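Local structure of p-47 protein (Clostridium botulinum, 6EKT) at residues K125-N130 with I176-N181. The protein may form part of a progenitor toxin complex that protects botulinum neurotoxin in the host gut, and has a fold resembling tubular lipid-binding (TULIP) proteins. Sequence-based numbering, arbitrary orientation.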
loop_
_atom_site.group_PDB
_atom_site.type_symbol
_atom_site.label_atom_id
_atom_site.label_comp_id
_atom_site.label_asym_id
_atom_site.label_seq_id
_atom_site.Cartn_x
_atom_site.Cartn_y
_atom_site.Cartn_z
ATOM N N LYS A 125 -1.964 -2.086 17.339
ATOM C CA LYS A 125 -0.626 -1.578 17.663
ATOM C C LYS A 125 -0.582 -0.076 17.358
ATOM O O LYS A 125 -1.355 0.423 16.534
ATOM C CB LYS A 125 0.462 -2.362 16.904
ATOM C CG LYS A 125 0.316 -3.887 16.955
ATOM C CD LYS A 125 0.559 -4.460 18.342
ATOM C CE LYS A 125 0.275 -5.949 18.368
ATOM N NZ LYS A 125 0.140 -6.404 19.789
ATOM N N GLU A 126 0.274 0.663 18.052
ATOM C CA GLU A 126 0.396 2.095 17.806
ATOM C C GLU A 126 1.844 2.487 17.547
ATOM O O GLU A 126 2.731 2.093 18.294
ATOM C CB GLU A 126 -0.150 2.876 18.992
ATOM C CG GLU A 126 -1.651 2.700 19.177
ATOM C CD GLU A 126 -2.161 3.261 20.490
ATOM O OE1 GLU A 126 -1.383 3.350 21.465
ATOM O OE2 GLU A 126 -3.357 3.603 20.532
ATOM N N LEU A 127 2.063 3.242 16.472
ATOM C CA LEU A 127 3.373 3.783 16.136
ATOM C C LEU A 127 3.521 5.075 16.917
ATOM O O LEU A 127 2.734 6.020 16.742
ATOM C CB LEU A 127 3.505 4.007 14.617
ATOM C CG LEU A 127 4.822 4.540 14.027
ATOM C CD1 LEU A 127 5.964 3.553 14.208
ATOM C CD2 LEU A 127 4.622 4.890 12.556
ATOM N N LYS A 128 4.501 5.074 17.822
ATOM C CA LYS A 128 4.749 6.172 18.743
ATOM C C LYS A 128 6.261 6.413 18.866
ATOM O O LYS A 128 7.069 5.525 18.555
ATOM C CB LYS A 128 4.223 5.850 20.156
ATOM C CG LYS A 128 2.719 5.663 20.299
ATOM C CD LYS A 128 2.322 5.761 21.765
ATOM C CE LYS A 128 2.439 4.423 22.484
ATOM N NZ LYS A 128 1.855 4.539 23.853
ATOM N N PHE A 129 6.622 7.607 19.337
ATOM C CA PHE A 129 7.991 7.872 19.806
ATOM C C PHE A 129 8.453 6.833 20.823
ATOM O O PHE A 129 7.696 6.445 21.721
ATOM C CB PHE A 129 8.076 9.239 20.482
ATOM C CG PHE A 129 8.125 10.405 19.535
ATOM C CD1 PHE A 129 9.148 10.528 18.592
ATOM C CD2 PHE A 129 7.169 11.406 19.613
ATOM C CE1 PHE A 129 9.199 11.619 17.730
ATOM C CE2 PHE A 129 7.221 12.507 18.764
ATOM C CZ PHE A 129 8.247 12.615 17.832
ATOM N N ASN A 130 9.703 6.408 20.686
ATOM C CA ASN A 130 10.353 5.581 21.687
ATOM C C ASN A 130 11.617 6.296 22.167
ATOM O O ASN A 130 12.596 6.415 21.424
ATOM C CB ASN A 130 10.693 4.201 21.117
ATOM C CG ASN A 130 11.202 3.241 22.168
ATOM O OD1 ASN A 130 11.345 3.587 23.346
ATOM N ND2 ASN A 130 11.509 2.033 21.741
ATOM N N ILE A 176 0.127 9.450 18.791
ATOM C CA ILE A 176 -0.061 8.257 17.949
ATOM C C ILE A 176 0.182 8.680 16.511
ATOM O O ILE A 176 -0.639 9.398 15.927
ATOM C CB ILE A 176 -1.495 7.651 18.069
ATOM C CG1 ILE A 176 -1.912 7.370 19.531
ATOM C CG2 ILE A 176 -1.663 6.432 17.163
ATOM C CD1 ILE A 176 -0.938 6.534 20.350
ATOM N N PHE A 177 1.312 8.252 15.949
ATOM C CA PHE A 177 1.592 8.495 14.530
ATOM C C PHE A 177 0.650 7.727 13.616
ATOM O O PHE A 177 0.206 8.262 12.605
ATOM C CB PHE A 177 3.061 8.217 14.193
ATOM C CG PHE A 177 4.000 9.236 14.793
ATOM C CD1 PHE A 177 4.209 10.462 14.161
ATOM C CD2 PHE A 177 4.644 8.978 15.995
ATOM C CE1 PHE A 177 5.051 11.428 14.723
ATOM C CE2 PHE A 177 5.478 9.934 16.572
ATOM C CZ PHE A 177 5.685 11.157 15.931
ATOM N N ALA A 178 0.364 6.484 13.990
ATOM C CA ALA A 178 -0.536 5.611 13.242
ATOM C C ALA A 178 -1.046 4.555 14.194
ATOM O O ALA A 178 -0.325 4.121 15.106
ATOM C CB ALA A 178 0.171 4.960 12.050
ATOM N N SER A 179 -2.307 4.177 14.017
ATOM C CA SER A 179 -2.814 2.985 14.653
ATOM C C SER A 179 -2.807 1.877 13.600
ATOM O O SER A 179 -3.069 2.127 12.417
ATOM C CB SER A 179 -4.208 3.242 15.197
ATOM O OG SER A 179 -4.884 2.028 15.416
ATOM N N LEU A 180 -2.479 0.666 14.041
ATOM C CA LEU A 180 -2.404 -0.505 13.171
ATOM C C LEU A 180 -3.391 -1.549 13.663
ATOM O O LEU A 180 -3.346 -1.935 14.833
ATOM C CB LEU A 180 -0.962 -1.069 13.178
ATOM C CG LEU A 180 -0.608 -2.338 12.381
ATOM C CD1 LEU A 180 0.860 -2.334 11.955
ATOM C CD2 LEU A 180 -0.958 -3.640 13.107
ATOM N N ASN A 181 -4.273 -2.010 12.766
ATOM C CA ASN A 181 -5.228 -3.066 13.091
ATOM C C ASN A 181 -4.674 -4.443 12.733
ATOM O O ASN A 181 -4.439 -4.715 11.569
ATOM C CB ASN A 181 -6.569 -2.838 12.354
ATOM C CG ASN A 181 -7.311 -1.611 12.852
ATOM O OD1 ASN A 181 -7.513 -1.445 14.046
ATOM N ND2 ASN A 181 -7.730 -0.755 11.936
#
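The carbonyl oxygen Lys125 O is met by two groups of the facing strand: Leu180 N donates the shortest bond of the contact, 2.7 Å, and Ser179 CA adds a weaker CA-H...O contact at 3.5 Å. With Lys125 N to Leu180 O, this completes an antiparallel hydrogen-bonded pair, followed by the non-hydrogen-bonded pair Glu126-Ser179. Ala178 O likewise receives one N-H bond across the contact, from Leu127 N (2.9 Å), supplemented by a weaker CA-H...O contact from Glu126 CA.

The pairing changes at Phe177. This residue, with helical backbone angles, gives its own N-H to Leu127 O at 2.8 Å; the nitrogen lies nearly in line with the C=O bond, but the bond is bent at the hydrogen (141°). Phe177 N, not Ala178 N, thus takes Leu127 O, and Ala178 N is buried without a partner in the model.

The Phe177 ring brings its CZ edge over the face of Phe129, off-centre toward the rim, in a T-shaped stack with planes at 85° and centroids 4.9 Å apart; its CB packs on Leu127 CD2. The Ile176 CD1 methyl touches the Glu126 carboxylate, 3.4 Å from OE1, and also the aliphatic CD of Lys128 at 3.6 Å, two residues further along the same strand. Lys125 CG touches Leu180 CD2, and a bend at chi2 (-68°) then leads the chain away, NZ bonding to Asn117 OD1.

Strand 124-141 bonds along its other edge to strand 108-118, whose Leu113 touches Leu127, Phe129 and Phe177. Strand 178-181 in turn pairs with 411-413, where Ile411 packs on Ala178 and Leu180; the contact thus joins consecutive strands within an antiparallel sheet of this TULIP-family protein, with 108-118 and 411-413 as the flanking neighbours.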